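PDB 5V0T: alpha,alpha-trehalose-phosphate synthase (UDP-forming), which is a GT-B-fold enzyme of glycosyltransferase family 20, holding 6-O-phosphono-alpha-D-glucopyranose and uridine-5'-diphosphate in this crystal. Local coordinates for residues T93-Y107 with I165-P178. Sequence-based numbering, arbitrary orientation.
Sequences TLWPAFHYRADLLQY and IPFPASQVLLAVPP. With EDO (1,2-ethanediol), chain L; FMT (formic acid), chain U.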
ATOM      1  N   THR A  93       8.704  -4.417 -13.822  1.00 18.66           N
ATOM      2  CA  THR A  93       7.944  -5.580 -14.253  1.00 19.89           C
ATOM      3  C   THR A  93       6.809  -5.896 -13.289  1.00 18.41           C
ATOM      4  O   THR A  93       5.638  -5.857 -13.688  1.00 18.59           O
ATOM      5  CB  THR A  93       8.858  -6.805 -14.408  1.00 18.94           C
ATOM      6  OG1 THR A  93       9.857  -6.526 -15.394  1.00 18.16           O
ATOM      7  CG2 THR A  93       8.040  -8.029 -14.827  1.00 17.29           C
ATOM      8  N   LEU A  94       7.131  -6.210 -12.028  1.00 18.40           N
ATOM      9  CA  LEU A  94       6.127  -6.740 -11.106  1.00 16.41           C
ATOM     10  C   LEU A  94       5.106  -5.680 -10.728  1.00 16.80           C
ATOM     11  O   LEU A  94       3.895  -5.937 -10.764  1.00 15.78           O
ATOM     12  CB  LEU A  94       6.792  -7.300  -9.842  1.00 17.04           C
ATOM     13  CG  LEU A  94       7.618  -8.578 -10.048  1.00 17.50           C
ATOM     14  CD1 LEU A  94       8.235  -9.102  -8.728  1.00 16.92           C
ATOM     15  CD2 LEU A  94       6.787  -9.649 -10.748  1.00 16.58           C
ATOM     16  N   TRP A  95       5.573  -4.495 -10.312  1.00 15.28           N
ATOM     17  CA  TRP A  95       4.630  -3.463  -9.876  1.00 17.39           C
ATOM     18  C   TRP A  95       3.613  -3.124 -10.956  1.00 15.72           C
ATOM     19  O   TRP A  95       2.405  -3.176 -10.665  1.00 12.50           O
ATOM     20  CB  TRP A  95       5.373  -2.207  -9.407  1.00 13.98           C
ATOM     21  CG  TRP A  95       4.411  -1.121  -8.958  1.00 15.89           C
ATOM     22  CD1 TRP A  95       3.873  -0.140  -9.731  1.00 14.36           C
ATOM     23  CD2 TRP A  95       3.876  -0.938  -7.640  1.00 13.82           C
ATOM     24  NE1 TRP A  95       3.025   0.650  -8.977  1.00 13.85           N
ATOM     25  CE2 TRP A  95       3.024   0.188  -7.688  1.00 17.23           C
ATOM     26  CE3 TRP A  95       4.060  -1.599  -6.414  1.00 16.73           C
ATOM     27  CZ2 TRP A  95       2.337   0.664  -6.557  1.00 17.12           C
ATOM     28  CZ3 TRP A  95       3.382  -1.119  -5.284  1.00 17.62           C
ATOM     29  CH2 TRP A  95       2.525  -0.007  -5.371  1.00 19.91           C
ATOM     30  N   PRO A  96       4.000  -2.799 -12.201  1.00 15.95           N
ATOM     31  CA  PRO A  96       2.962  -2.510 -13.206  1.00 17.27           C
ATOM     32  C   PRO A  96       2.086  -3.713 -13.515  1.00 15.25           C
ATOM     33  O   PRO A  96       0.869  -3.555 -13.664  1.00 17.08           O
ATOM     34  CB  PRO A  96       3.761  -2.038 -14.429  1.00 16.31           C
ATOM     35  CG  PRO A  96       5.155  -2.517 -14.198  1.00 16.20           C
ATOM     36  CD  PRO A  96       5.355  -2.544 -12.724  1.00 17.07           C
ATOM     37  N   ALA A  97       2.662  -4.920 -13.575  1.00 16.64           N
ATOM     38  CA  ALA A  97       1.881  -6.096 -13.965  1.00 19.75           C
ATOM     39  C   ALA A  97       0.821  -6.423 -12.922  1.00 14.84           C
ATOM     40  O   ALA A  97      -0.336  -6.701 -13.264  1.00 16.58           O
ATOM     41  CB  ALA A  97       2.801  -7.298 -14.175  1.00 16.90           C
ATOM     42  N   PHE A  98       1.204  -6.395 -11.644  1.00 15.98           N
ATOM     43  CA  PHE A  98       0.301  -6.743 -10.554  1.00 16.72           C
ATOM     44  C   PHE A  98      -0.730  -5.650 -10.302  1.00 19.31           C
ATOM     45  O   PHE A  98      -1.758  -5.916  -9.670  1.00 16.32           O
ATOM     46  CB  PHE A  98       1.089  -7.003  -9.260  1.00 12.52           C
ATOM     47  CG  PHE A  98       1.778  -8.348  -9.200  1.00 16.59           C
ATOM     48  CD1 PHE A  98       2.486  -8.849 -10.293  1.00 19.88           C
ATOM     49  CD2 PHE A  98       1.752  -9.093  -8.032  1.00 19.80           C
ATOM     50  CE1 PHE A  98       3.127 -10.078 -10.231  1.00 21.30           C
ATOM     51  CE2 PHE A  98       2.393 -10.323  -7.957  1.00 19.28           C
ATOM     52  CZ  PHE A  98       3.087 -10.814  -9.054  1.00 14.65           C
ATOM     53  N   HIS A  99      -0.479  -4.427 -10.776  1.00 14.81           N
ATOM     54  CA  HIS A  99      -1.478  -3.369 -10.745  1.00 16.40           C
ATOM     55  C   HIS A  99      -2.227  -3.228 -12.075  1.00 17.90           C
ATOM     56  O   HIS A  99      -2.792  -2.162 -12.364  1.00 19.26           O
ATOM     57  CB  HIS A  99      -0.812  -2.064 -10.316  1.00 13.57           C
ATOM     58  CG  HIS A  99      -0.398  -2.074  -8.877  1.00 17.54           C
ATOM     59  ND1 HIS A  99       0.820  -2.569  -8.455  1.00 16.65           N
ATOM     60  CD2 HIS A  99      -1.065  -1.707  -7.754  1.00 15.78           C
ATOM     61  CE1 HIS A  99       0.895  -2.487  -7.137  1.00 17.91           C
ATOM     62  NE2 HIS A  99      -0.227  -1.948  -6.688  1.00 17.23           N
ATOM     63  N   TYR A 100      -2.247  -4.295 -12.887  1.00 16.34           N
ATOM     64  CA  TYR A 100      -3.061  -4.356 -14.108  1.00 18.41           C
ATOM     65  C   TYR A 100      -2.619  -3.300 -15.120  1.00 18.88           C
ATOM     66  O   TYR A 100      -3.433  -2.705 -15.825  1.00 16.92           O
ATOM     67  CB  TYR A 100      -4.557  -4.223 -13.781  1.00 19.20           C
ATOM     68  CG  TYR A 100      -5.146  -5.428 -13.062  1.00 19.60           C
ATOM     69  CD1 TYR A 100      -4.818  -5.712 -11.741  1.00 15.97           C
ATOM     70  CD2 TYR A 100      -6.047  -6.276 -13.703  1.00 20.75           C
ATOM     71  CE1 TYR A 100      -5.366  -6.817 -11.073  1.00 19.74           C
ATOM     72  CE2 TYR A 100      -6.602  -7.390 -13.046  1.00 20.45           C
ATOM     73  CZ  TYR A 100      -6.255  -7.650 -11.735  1.00 19.73           C
ATOM     74  OH  TYR A 100      -6.792  -8.743 -11.086  1.00 17.60           O
ATOM     75  N   ARG A 101      -1.312  -3.042 -15.172  1.00 18.81           N
ATOM     76  CA  ARG A 101      -0.772  -2.122 -16.163  1.00 23.57           C
ATOM     77  C   ARG A 101       0.240  -2.830 -17.054  1.00 24.87           C
ATOM     78  O   ARG A 101       1.416  -2.457 -17.082  1.00 19.25           O
ATOM     79  CB  ARG A 101      -0.133  -0.899 -15.496  1.00 19.23           C
ATOM     80  CG  ARG A 101      -1.150   0.057 -14.847  1.00 17.60           C
ATOM     81  CD  ARG A 101      -2.222   0.535 -15.854  1.00 15.50           C
ATOM     82  NE  ARG A 101      -1.661   1.302 -16.962  1.00 16.09           N
ATOM     83  CZ  ARG A 101      -1.415   2.611 -16.906  1.00 22.60           C
ATOM     84  NH1 ARG A 101      -1.658   3.299 -15.791  1.00 25.35           N
ATOM     85  NH2 ARG A 101      -0.917   3.236 -17.963  1.00 17.27           N
ATOM     86  N   ALA A 102      -0.207  -3.838 -17.808  1.00 28.77           N
ATOM     87  CA  ALA A 102       0.722  -4.529 -18.696  1.00 30.49           C
ATOM     88  C   ALA A 102       1.287  -3.589 -19.746  1.00 23.88           C
ATOM     89  O   ALA A 102       2.397  -3.818 -20.235  1.00 26.27           O
ATOM     90  CB  ALA A 102       0.038  -5.732 -19.349  1.00 35.43           C
ATOM     91  N   ASP A 103       0.574  -2.505 -20.059  1.00 18.49           N
ATOM     92  CA  ASP A 103       1.084  -1.521 -21.009  1.00 19.38           C
ATOM     93  C   ASP A 103       2.362  -0.851 -20.515  1.00 23.62           C
ATOM     94  O   ASP A 103       3.163  -0.383 -21.330  1.00 24.44           O
ATOM     95  CB  ASP A 103       0.027  -0.455 -21.276  1.00 25.76           C
ATOM     96  CG  ASP A 103      -0.368   0.304 -20.012  1.00 30.48           C
ATOM     97  OD1 ASP A 103      -0.907  -0.323 -19.070  1.00 24.28           O
ATOM     98  OD2 ASP A 103      -0.146   1.531 -19.971  1.00 26.96           O
ATOM     99  N   LEU A 104       2.541  -0.737 -19.201  1.00 21.65           N
ATOM    100  CA  LEU A 104       3.741  -0.132 -18.635  1.00 23.04           C
ATOM    101  C   LEU A 104       4.796  -1.163 -18.275  1.00 25.20           C
ATOM    102  O   LEU A 104       5.949  -0.795 -18.020  1.00 27.59           O
ATOM    103  CB  LEU A 104       3.386   0.687 -17.388  1.00 19.98           C
ATOM    104  CG  LEU A 104       2.418   1.867 -17.570  1.00 19.27           C
ATOM    105  CD1 LEU A 104       2.082   2.512 -16.213  1.00 21.11           C
ATOM    106  CD2 LEU A 104       2.957   2.912 -18.555  1.00 25.55           C
ATOM    107  N   LEU A 105       4.431  -2.436 -18.256  1.00 26.20           N
ATOM    108  CA  LEU A 105       5.392  -3.496 -17.985  1.00 32.29           C
ATOM    109  C   LEU A 105       6.569  -3.428 -18.958  1.00 29.17           C
ATOM    110  O   LEU A 105       6.396  -3.320 -20.177  1.00 30.03           O
ATOM    111  CB  LEU A 105       4.689  -4.851 -18.080  1.00 29.74           C
ATOM    112  CG  LEU A 105       5.375  -6.119 -17.573  1.00 37.87           C
ATOM    113  CD1 LEU A 105       4.343  -7.205 -17.417  1.00 37.94           C
ATOM    114  CD2 LEU A 105       6.453  -6.584 -18.538  1.00 39.83           C
ATOM    115  N   GLN A 106       7.772  -3.445 -18.408  1.00 23.91           N
ATOM    116  CA  GLN A 106       8.968  -3.726 -19.178  1.00 25.59           C
ATOM    117  C   GLN A 106       9.598  -4.984 -18.603  1.00 32.57           C
ATOM    118  O   GLN A 106       9.453  -5.279 -17.412  1.00 35.20           O
ATOM    119  CB  GLN A 106       9.947  -2.564 -19.135  1.00 33.24           C
ATOM    120  CG  GLN A 106       9.454  -1.341 -19.885  1.00 50.42           C
ATOM    121  CD  GLN A 106      10.296  -0.117 -19.601  1.00 65.59           C
ATOM    122  OE1 GLN A 106      11.169  -0.139 -18.730  1.00 70.03           O
ATOM    123  NE2 GLN A 106      10.042   0.961 -20.333  1.00 69.76           N
ATOM    124  N   TYR A 107      10.265  -5.749 -19.457  1.00 25.38           N
ATOM    125  CA  TYR A 107      10.889  -6.983 -19.010  1.00 24.07           C
ATOM    126  C   TYR A 107      12.288  -7.047 -19.589  1.00 24.26           C
ATOM    127  O   TYR A 107      12.472  -6.789 -20.780  1.00 24.13           O
ATOM    128  CB  TYR A 107      10.089  -8.216 -19.445  1.00 22.05           C
ATOM    129  CG  TYR A 107      10.790  -9.509 -19.104  1.00 27.05           C
ATOM    130  CD1 TYR A 107      10.957  -9.892 -17.782  1.00 28.71           C
ATOM    131  CD2 TYR A 107      11.299 -10.343 -20.102  1.00 25.09           C
ATOM    132  CE1 TYR A 107      11.589 -11.068 -17.448  1.00 27.23           C
ATOM    133  CE2 TYR A 107      11.945 -11.533 -19.778  1.00 24.28           C
ATOM    134  CZ  TYR A 107      12.078 -11.884 -18.446  1.00 22.67           C
ATOM    135  OH  TYR A 107      12.703 -13.043 -18.088  1.00 28.42           O
ATOM    136  N   ILE A 165       0.595  -5.909  -2.265  1.00 15.64           N
ATOM    137  CA  ILE A 165      -0.015  -5.399  -3.490  1.00 15.91           C
ATOM    138  C   ILE A 165      -1.036  -6.428  -3.978  1.00 14.03           C
ATOM    139  O   ILE A 165      -1.081  -7.543  -3.442  1.00 15.27           O
ATOM    140  CB  ILE A 165       1.067  -5.096  -4.539  1.00 16.33           C
ATOM    141  CG1 ILE A 165       1.752  -6.394  -5.008  1.00 14.82           C
ATOM    142  CG2 ILE A 165       2.087  -4.088  -3.964  1.00 16.55           C
ATOM    143  CD1 ILE A 165       2.731  -6.166  -6.167  1.00 21.83           C
ATOM    144  N   PRO A 166      -1.889  -6.111  -4.955  1.00 14.05           N
ATOM    145  CA  PRO A 166      -2.871  -7.103  -5.404  1.00 17.10           C
ATOM    146  C   PRO A 166      -2.171  -8.317  -5.997  1.00 16.57           C
ATOM    147  O   PRO A 166      -1.058  -8.222  -6.519  1.00 17.03           O
ATOM    148  CB  PRO A 166      -3.683  -6.351  -6.471  1.00 16.34           C
ATOM    149  CG  PRO A 166      -3.392  -4.908  -6.245  1.00 16.48           C
ATOM    150  CD  PRO A 166      -2.006  -4.848  -5.701  1.00 12.13           C
ATOM    151  N   PHE A 167      -2.817  -9.480  -5.913  1.00 17.59           N
ATOM    152  CA  PHE A 167      -2.392 -10.581  -6.782  1.00 17.20           C
ATOM    153  C   PHE A 167      -3.255 -10.562  -8.035  1.00 18.29           C
ATOM    154  O   PHE A 167      -4.477 -10.729  -7.932  1.00 19.56           O
ATOM    155  CB  PHE A 167      -2.495 -11.937  -6.095  1.00 16.84           C
ATOM    156  CG  PHE A 167      -1.718 -13.014  -6.811  1.00 16.66           C
ATOM    157  CD1 PHE A 167      -2.253 -13.663  -7.919  1.00 14.52           C
ATOM    158  CD2 PHE A 167      -0.412 -13.313  -6.428  1.00 20.90           C
ATOM    159  CE1 PHE A 167      -1.521 -14.645  -8.583  1.00 21.27           C
ATOM    160  CE2 PHE A 167       0.324 -14.288  -7.095  1.00 23.14           C
ATOM    161  CZ  PHE A 167      -0.228 -14.946  -8.170  1.00 19.91           C
ATOM    162  N   PRO A 168      -2.681 -10.363  -9.220  1.00 18.50           N
ATOM    163  CA  PRO A 168      -3.509 -10.143 -10.407  1.00 20.35           C
ATOM    164  C   PRO A 168      -4.164 -11.428 -10.889  1.00 19.01           C
ATOM    165  O   PRO A 168      -3.681 -12.534 -10.648  1.00 20.99           O
ATOM    166  CB  PRO A 168      -2.508  -9.621 -11.441  1.00 19.41           C
ATOM    167  CG  PRO A 168      -1.222 -10.333 -11.054  1.00 23.09           C
ATOM    168  CD  PRO A 168      -1.246 -10.271  -9.533  1.00 18.87           C
ATOM    169  N   ALA A 169      -5.288 -11.250 -11.584  1.00 16.96           N
ATOM    170  CA  ALA A 169      -5.937 -12.338 -12.298  1.00 14.77           C
ATOM    171  C   ALA A 169      -4.899 -13.154 -13.061  1.00 17.36           C
ATOM    172  O   ALA A 169      -3.926 -12.606 -13.589  1.00 18.57           O
ATOM    173  CB  ALA A 169      -6.983 -11.764 -13.259  1.00 17.02           C
ATOM    174  N   SER A 170      -5.086 -14.475 -13.092  1.00 15.39           N
ATOM    175  CA  SER A 170      -4.086 -15.325 -13.736  1.00 21.03           C
ATOM    176  C   SER A 170      -3.797 -14.884 -15.172  1.00 23.54           C
ATOM    177  O   SER A 170      -2.641 -14.921 -15.613  1.00 23.55           O
ATOM    178  CB  SER A 170      -4.521 -16.792 -13.698  1.00 22.99           C
ATOM    179  OG  SER A 170      -5.696 -17.003 -14.456  1.00 35.87           O
ATOM    180  N   GLN A 171      -4.829 -14.455 -15.914  1.00 20.90           N
ATOM    181  CA  GLN A 171      -4.624 -14.051 -17.308  1.00 20.61           C
ATOM    182  C   GLN A 171      -3.728 -12.830 -17.414  1.00 23.52           C
ATOM    183  O   GLN A 171      -3.031 -12.651 -18.420  1.00 21.23           O
ATOM    184  CB  GLN A 171      -5.962 -13.752 -17.998  1.00 17.34           C
ATOM    185  CG  GLN A 171      -6.722 -14.978 -18.440  1.00 21.87           C
ATOM    186  CD  GLN A 171      -5.928 -15.777 -19.474  1.00 34.89           C
ATOM    187  OE1 GLN A 171      -5.402 -15.216 -20.433  1.00 33.17           O
ATOM    188  NE2 GLN A 171      -5.799 -17.074 -19.250  1.00 31.22           N
ATOM    189  N   VAL A 172      -3.782 -11.957 -16.416  1.00 17.27           N
ATOM    190  CA  VAL A 172      -2.935 -10.772 -16.374  1.00 21.26           C
ATOM    191  C   VAL A 172      -1.514 -11.141 -15.946  1.00 24.92           C
ATOM    192  O   VAL A 172      -0.535 -10.614 -16.486  1.00 25.24           O
ATOM    193  CB  VAL A 172      -3.576  -9.730 -15.435  1.00 23.95           C
ATOM    194  CG1 VAL A 172      -2.601  -8.614 -15.102  1.00 23.10           C
ATOM    195  CG2 VAL A 172      -4.869  -9.166 -16.071  1.00 23.09           C
ATOM    196  N   LEU A 173      -1.381 -12.082 -15.009  1.00 20.47           N
ATOM    197  CA  LEU A 173      -0.058 -12.522 -14.563  1.00 19.67           C
ATOM    198  C   LEU A 173       0.729 -13.184 -15.700  1.00 22.10           C
ATOM    199  O   LEU A 173       1.963 -13.103 -15.731  1.00 22.17           O
ATOM    200  CB  LEU A 173      -0.207 -13.481 -13.384  1.00 15.27           C
ATOM    201  CG  LEU A 173       1.081 -14.065 -12.775  1.00 14.24           C
ATOM    202  CD1 LEU A 173       1.968 -12.942 -12.230  1.00 18.24           C
ATOM    203  CD2 LEU A 173       0.742 -15.061 -11.682  1.00 19.08           C
ATOM    204  N   LEU A 174       0.037 -13.801 -16.662  1.00 24.13           N
ATOM    205  CA  LEU A 174       0.712 -14.439 -17.795  1.00 28.83           C
ATOM    206  C   LEU A 174       1.562 -13.469 -18.607  1.00 27.76           C
ATOM    207  O   LEU A 174       2.443 -13.917 -19.349  1.00 28.53           O
ATOM    208  CB  LEU A 174      -0.299 -15.103 -18.727  1.00 22.79           C
ATOM    209  CG  LEU A 174      -1.104 -16.265 -18.144  1.00 23.65           C
ATOM    210  CD1 LEU A 174      -2.077 -16.821 -19.201  1.00 24.74           C
ATOM    211  CD2 LEU A 174      -0.184 -17.335 -17.609  1.00 26.27           C
ATOM    212  N   ALA A 175       1.309 -12.160 -18.498  1.00 27.36           N
ATOM    213  CA  ALA A 175       2.133 -11.175 -19.187  1.00 32.37           C
ATOM    214  C   ALA A 175       3.547 -11.096 -18.620  1.00 30.07           C
ATOM    215  O   ALA A 175       4.448 -10.617 -19.313  1.00 30.87           O
ATOM    216  CB  ALA A 175       1.486  -9.787 -19.116  1.00 30.33           C
ATOM    217  N   VAL A 176       3.754 -11.520 -17.379  1.00 27.29           N
ATOM    218  CA  VAL A 176       5.091 -11.554 -16.784  1.00 27.47           C
ATOM    219  C   VAL A 176       5.773 -12.809 -17.316  1.00 21.34           C
ATOM    220  O   VAL A 176       5.362 -13.916 -16.951  1.00 21.97           O
ATOM    221  CB  VAL A 176       5.026 -11.555 -15.246  1.00 17.62           C
ATOM    222  CG1 VAL A 176       6.420 -11.619 -14.633  1.00 18.80           C
ATOM    223  CG2 VAL A 176       4.271 -10.330 -14.731  1.00 20.46           C
ATOM    224  N   PRO A 177       6.785 -12.704 -18.174  1.00 20.96           N
ATOM    225  CA  PRO A 177       7.297 -13.904 -18.856  1.00 23.21           C
ATOM    226  C   PRO A 177       7.729 -14.986 -17.876  1.00 21.98           C
ATOM    227  O   PRO A 177       7.365 -16.155 -18.070  1.00 24.91           O
ATOM    228  CB  PRO A 177       8.464 -13.356 -19.696  1.00 19.85           C
ATOM    229  CG  PRO A 177       7.984 -11.968 -20.054  1.00 18.41           C
ATOM    230  CD  PRO A 177       7.385 -11.478 -18.735  1.00 21.11           C
ATOM    231  N   PRO A 178       8.448 -14.661 -16.753  1.00 20.87           N
ATOM    232  CA  PRO A 178       8.778 -15.735 -15.795  1.00 27.51           C
ATOM    233  C   PRO A 178       7.696 -16.014 -14.750  1.00 27.76           C
ATOM    234  O   PRO A 178       8.021 -16.367 -13.612  1.00 20.17           O
ATOM    235  CB  PRO A 178      10.061 -15.223 -15.127  1.00 29.06           C
ATOM    236  CG  PRO A 178       9.915 -13.751 -15.150  1.00 23.54           C
ATOM    237  CD  PRO A 178       9.178 -13.416 -16.420  1.00 20.39           C
TER
HETATM  238  C1  EDO L 504      -5.325  -4.620 -17.537  1.00 48.74           C
HETATM  239  O1  EDO L 504      -6.411  -4.369 -18.446  1.00 49.05           O
HETATM  240  C2  EDO L 504      -4.292  -5.563 -18.166  1.00 51.69           C
HETATM  241  O2  EDO L 504      -2.977  -5.330 -17.626  1.00 50.90           O
HETATM  242  C   FMT U 513       9.416  -5.465 -22.581  1.00 56.28           C
HETATM  243  O1  FMT U 513      10.316  -4.688 -22.231  1.00 45.70           O
HETATM  244  O2  FMT U 513       8.691  -5.314 -23.577  1.00 54.39           O
HETATM  245  O   HOH W   1      -6.638  -9.541  -8.452  1.00 27.35           O
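Phe98, at the end of helix 79-98, is the main bump of this contact, and residues 165-168, with Leu173, form the hollow that receives it. Pro168 lays its CD over one face of the ring, 3.8 Å from the centroid, a CH-pi contact that suits proline's compact, rigid ring, whose CD hydrogens can point at the aromatic face. Ile165 CD1 fills in beside Phe98 CB, Leu173 CD1 meets Phe98 CE1 at 3.7 Å, and the ring turns its edge toward the face of Phe167, planes at 65°, in a T-shaped pair. The small side chain of Ala97 suits its spot, for its CB lies only 3.4 Å from Val176 CG2, closer than usual van der Waals contact. Leu105 CD1 also reaches Val176 CG2.

Tyr100, the positive-phi residue of the Schellman motif that ends the helix, swings its ring across Pro168 and Val172. Its hydroxyl accepts a nearly straight bond from Ala169 N, 3.0 Å from Tyr100 OH, just before helix 170-173, and a water links that OH to Phe167 O. Pro166 CD rests over the face of His99, whose ND1 is tied to Trp95 O in the ring plane, fixing the imidazole's rotation. At the far end Tyr107 has its CG anti to the backbone N (chi1 175°), which carries the ring to Pro177, whose CG sits over one face, with Pro178 CD close to Tyr107 CE1.

Trp95 and Ile165 line the pocket of 6-O-phosphono-alpha-D-glucopyranose, and Trp95 NE1 is hydrogen-bonded to Asp279 OD1. Leu182 of helix 179-186 touches Leu94 and Val176, while helix 197-209 meets Phe167 and Leu173 through Ala202 and Tyr206; residues 165-178 follow strand 159-162 of the mixed sheet.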